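Local coordinates for protein aspartate aminotransferase (Rhodobacter sphaeroides, PDB 3NRA) that probably transfers the amino group of L-aspartate to 2-oxoglutarate, giving oxaloacetate and L-glutamate, with pyridoxal 5'-phosphate as cofactor, at residues B[312-318]-B[384-388]. Sequence-based numbering, arbitrary orientation.
Sequences HQAIRDE and FSQDH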
ATOM      1  N   HIS B 312     -11.588   4.315 -27.624  1.00 16.77           N
ATOM      2  CA  HIS B 312     -11.241   2.943 -27.292  1.00 16.69           C
ATOM      3  C   HIS B 312     -12.025   1.912 -28.094  1.00 16.92           C
ATOM      4  O   HIS B 312     -11.516   0.854 -28.395  1.00 14.79           O
ATOM      5  CB  HIS B 312     -11.441   2.682 -25.805  1.00 16.62           C
ATOM      6  CG  HIS B 312     -10.348   3.219 -24.957  1.00 15.93           C
ATOM      7  ND1 HIS B 312     -10.277   4.534 -24.592  1.00 15.91           N
ATOM      8  CD2 HIS B 312      -9.291   2.607 -24.375  1.00 18.40           C
ATOM      9  CE1 HIS B 312      -9.218   4.717 -23.823  1.00 18.06           C
ATOM     10  NE2 HIS B 312      -8.605   3.564 -23.677  1.00 17.94           N
ATOM     11  N   GLN B 313     -13.267   2.243 -28.434  1.00 18.53           N
ATOM     12  CA  GLN B 313     -14.134   1.336 -29.182  1.00 19.42           C
ATOM     13  C   GLN B 313     -13.650   1.223 -30.627  1.00 19.39           C
ATOM     14  O   GLN B 313     -13.723   0.163 -31.221  1.00 20.15           O
ATOM     15  CB  GLN B 313     -15.590   1.838 -29.150  1.00 20.05           C
ATOM     16  CG  GLN B 313     -16.641   0.764 -29.447  1.00 20.37           C
ATOM     17  CD  GLN B 313     -18.069   1.183 -29.078  1.00 21.50           C
ATOM     18  OE1 GLN B 313     -18.321   1.783 -28.014  1.00 20.10           O
ATOM     19  NE2 GLN B 313     -19.011   0.837 -29.934  1.00 23.93           N
ATOM     20  N   ALA B 314     -13.118   2.310 -31.169  1.00 19.36           N
ATOM     21  CA  ALA B 314     -12.518   2.277 -32.512  1.00 19.09           C
ATOM     22  C   ALA B 314     -11.279   1.380 -32.533  1.00 18.50           C
ATOM     23  O   ALA B 314     -11.096   0.583 -33.464  1.00 18.23           O
ATOM     24  CB  ALA B 314     -12.184   3.694 -32.998  1.00 19.08           C
ATOM     25  N   ILE B 315     -10.469   1.456 -31.479  1.00 18.09           N
ATOM     26  CA  ILE B 315      -9.293   0.594 -31.345  1.00 17.05           C
ATOM     27  C   ILE B 315      -9.716  -0.868 -31.151  1.00 16.21           C
ATOM     28  O   ILE B 315      -9.229  -1.764 -31.860  1.00 13.51           O
ATOM     29  CB  ILE B 315      -8.409   1.000 -30.155  1.00 17.21           C
ATOM     30  CG1 ILE B 315      -7.805   2.396 -30.373  1.00 18.23           C
ATOM     31  CG2 ILE B 315      -7.293  -0.018 -29.965  1.00 15.17           C
ATOM     32  CD1 ILE B 315      -7.139   2.940 -29.152  1.00 17.25           C
ATOM     33  N   ARG B 316     -10.625  -1.093 -30.198  1.00 15.64           N
ATOM     34  CA  ARG B 316     -11.229  -2.412 -29.999  1.00 15.76           C
ATOM     35  C   ARG B 316     -11.631  -3.060 -31.323  1.00 16.04           C
ATOM     36  O   ARG B 316     -11.235  -4.203 -31.607  1.00 16.47           O
ATOM     37  CB  ARG B 316     -12.458  -2.304 -29.104  1.00 16.27           C
ATOM     38  CG  ARG B 316     -13.112  -3.648 -28.751  1.00 16.33           C
ATOM     39  CD  ARG B 316     -14.546  -3.458 -28.250  1.00 16.73           C
ATOM     40  NE  ARG B 316     -15.462  -3.080 -29.324  1.00 16.46           N
ATOM     41  CZ  ARG B 316     -16.794  -2.994 -29.196  1.00 17.04           C
ATOM     42  NH1 ARG B 316     -17.403  -3.286 -28.041  1.00 15.85           N
ATOM     43  NH2 ARG B 316     -17.532  -2.642 -30.245  1.00 18.00           N
ATOM     44  N   ASP B 317     -12.384  -2.333 -32.140  1.00 16.82           N
ATOM     45  CA  ASP B 317     -12.970  -2.908 -33.364  1.00 17.45           C
ATOM     46  C   ASP B 317     -11.936  -3.224 -34.442  1.00 17.92           C
ATOM     47  O   ASP B 317     -12.059  -4.230 -35.147  1.00 17.21           O
ATOM     48  CB  ASP B 317     -14.034  -1.964 -33.955  1.00 18.84           C
ATOM     49  CG  ASP B 317     -15.298  -1.871 -33.094  1.00 20.13           C
ATOM     50  OD1 ASP B 317     -15.453  -2.668 -32.152  1.00 21.11           O
ATOM     51  OD2 ASP B 317     -16.129  -0.979 -33.373  1.00 24.68           O
ATOM     52  N   GLU B 318     -10.961  -2.343 -34.629  1.00 18.59           N
ATOM     53  CA  GLU B 318      -9.922  -2.599 -35.629  0.60 19.54           C
ATOM     54  C   GLU B 318      -8.983  -3.702 -35.163  1.00 18.62           C
ATOM     55  O   GLU B 318      -8.584  -4.512 -35.945  1.00 19.44           O
ATOM     56  CB  GLU B 318      -9.134  -1.337 -36.010  0.60 19.82           C
ATOM     57  CG  GLU B 318      -8.345  -1.523 -37.352  0.60 23.10           C
ATOM     58  CD  GLU B 318      -7.634  -0.249 -37.841  0.60 25.85           C
ATOM     59  OE1 GLU B 318      -7.517   0.724 -37.059  0.60 28.74           O
ATOM     60  OE2 GLU B 318      -7.195  -0.232 -39.009  0.60 28.10           O
ATOM     61  N   PHE B 384      -5.308  -2.726 -24.771  1.00 14.85           N
ATOM     62  CA  PHE B 384      -5.333  -1.916 -25.987  1.00 14.83           C
ATOM     63  C   PHE B 384      -5.612  -0.424 -25.765  1.00 14.92           C
ATOM     64  O   PHE B 384      -5.852   0.308 -26.726  1.00 15.85           O
ATOM     65  CB  PHE B 384      -6.296  -2.524 -27.060  1.00 15.17           C
ATOM     66  CG  PHE B 384      -7.747  -2.566 -26.653  1.00 15.09           C
ATOM     67  CD1 PHE B 384      -8.590  -1.485 -26.900  1.00 15.33           C
ATOM     68  CD2 PHE B 384      -8.290  -3.724 -26.104  1.00 14.21           C
ATOM     69  CE1 PHE B 384      -9.962  -1.541 -26.558  1.00 14.67           C
ATOM     70  CE2 PHE B 384      -9.622  -3.794 -25.776  1.00 15.43           C
ATOM     71  CZ  PHE B 384     -10.471  -2.682 -26.003  1.00 16.12           C
ATOM     72  N   SER B 385      -5.488   0.060 -24.535  1.00 14.84           N
ATOM     73  CA  SER B 385      -5.467   1.518 -24.310  1.00 14.83           C
ATOM     74  C   SER B 385      -4.093   2.055 -24.703  1.00 15.21           C
ATOM     75  O   SER B 385      -3.226   2.301 -23.855  1.00 15.16           O
ATOM     76  CB  SER B 385      -5.847   1.875 -22.880  1.00 14.62           C
ATOM     77  OG  SER B 385      -5.986   3.274 -22.744  1.00 12.85           O
ATOM     78  N   GLN B 386      -3.919   2.199 -26.024  1.00 15.87           N
ATOM     79  CA  GLN B 386      -2.634   2.451 -26.667  1.00 16.10           C
ATOM     80  C   GLN B 386      -2.820   3.517 -27.720  1.00 17.18           C
ATOM     81  O   GLN B 386      -3.967   3.892 -28.056  1.00 17.58           O
ATOM     82  CB  GLN B 386      -2.122   1.192 -27.361  1.00 16.28           C
ATOM     83  CG  GLN B 386      -1.935  -0.047 -26.445  1.00 14.80           C
ATOM     84  CD  GLN B 386      -0.864   0.150 -25.398  1.00 16.14           C
ATOM     85  OE1 GLN B 386       0.105   0.953 -25.586  1.00 15.17           O
ATOM     86  NE2 GLN B 386      -1.016  -0.561 -24.259  1.00 11.76           N
ATOM     87  N   ASP B 387      -1.705   3.987 -28.276  1.00 17.59           N
ATOM     88  CA  ASP B 387      -1.741   4.745 -29.518  1.00 18.80           C
ATOM     89  C   ASP B 387      -2.441   3.885 -30.587  1.00 19.08           C
ATOM     90  O   ASP B 387      -2.079   2.743 -30.772  1.00 17.45           O
ATOM     91  CB  ASP B 387      -0.331   5.112 -29.976  1.00 18.52           C
ATOM     92  CG  ASP B 387      -0.323   5.851 -31.322  1.00 21.50           C
ATOM     93  OD1 ASP B 387      -0.450   7.100 -31.321  1.00 21.91           O
ATOM     94  OD2 ASP B 387      -0.174   5.192 -32.380  1.00 22.02           O
ATOM     95  N   HIS B 388      -3.463   4.453 -31.244  1.00 20.45           N
ATOM     96  CA  HIS B 388      -4.328   3.719 -32.183  1.00 21.33           C
ATOM     97  C   HIS B 388      -3.534   3.082 -33.311  1.00 21.74           C
ATOM     98  O   HIS B 388      -3.629   1.900 -33.546  1.00 21.37           O
ATOM     99  CB  HIS B 388      -5.381   4.666 -32.788  1.00 22.11           C
ATOM    100  CG  HIS B 388      -6.432   3.976 -33.607  1.00 24.57           C
ATOM    101  ND1 HIS B 388      -7.779   4.106 -33.342  1.00 28.80           N
ATOM    102  CD2 HIS B 388      -6.342   3.170 -34.692  1.00 27.07           C
ATOM    103  CE1 HIS B 388      -8.471   3.387 -34.208  1.00 28.97           C
ATOM    104  NE2 HIS B 388      -7.626   2.818 -35.045  1.00 29.32           N
TER
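I315, on helix 304-324, points into the loop that joins strand 380-383 to helix 388-404 and is held between F384 and H388. Its CG2 lies 3.6 Å from F384 CD1, its CG1 3.4 Å from H388 ND1, and its CD1 reaches 3.5 Å from Q386 O, so the branched side chain fills the concave side of the loop. The F384 ring lies across the helix, with CE1 3.6 Å from R316 CB and its edge toward the carbonyl of H312 (CE1 to O, 3.4 Å). H388, in the first turn of the C-terminal helix that D387 N-caps, donates from NE2 to E318 OE1 (2.9 Å). At the other end of the contact H312 NE2 and S385 OG share a 2.8 Å hydrogen bond, while H312 ND1 is bonded to R308 O within its own helix. The small domain of this fold-type I aminotransferase thus joins helix 304-324 to the connection between strand 380-383 and helix 388-404 through an apolar centre flanked by two directional histidine hydrogen bonds.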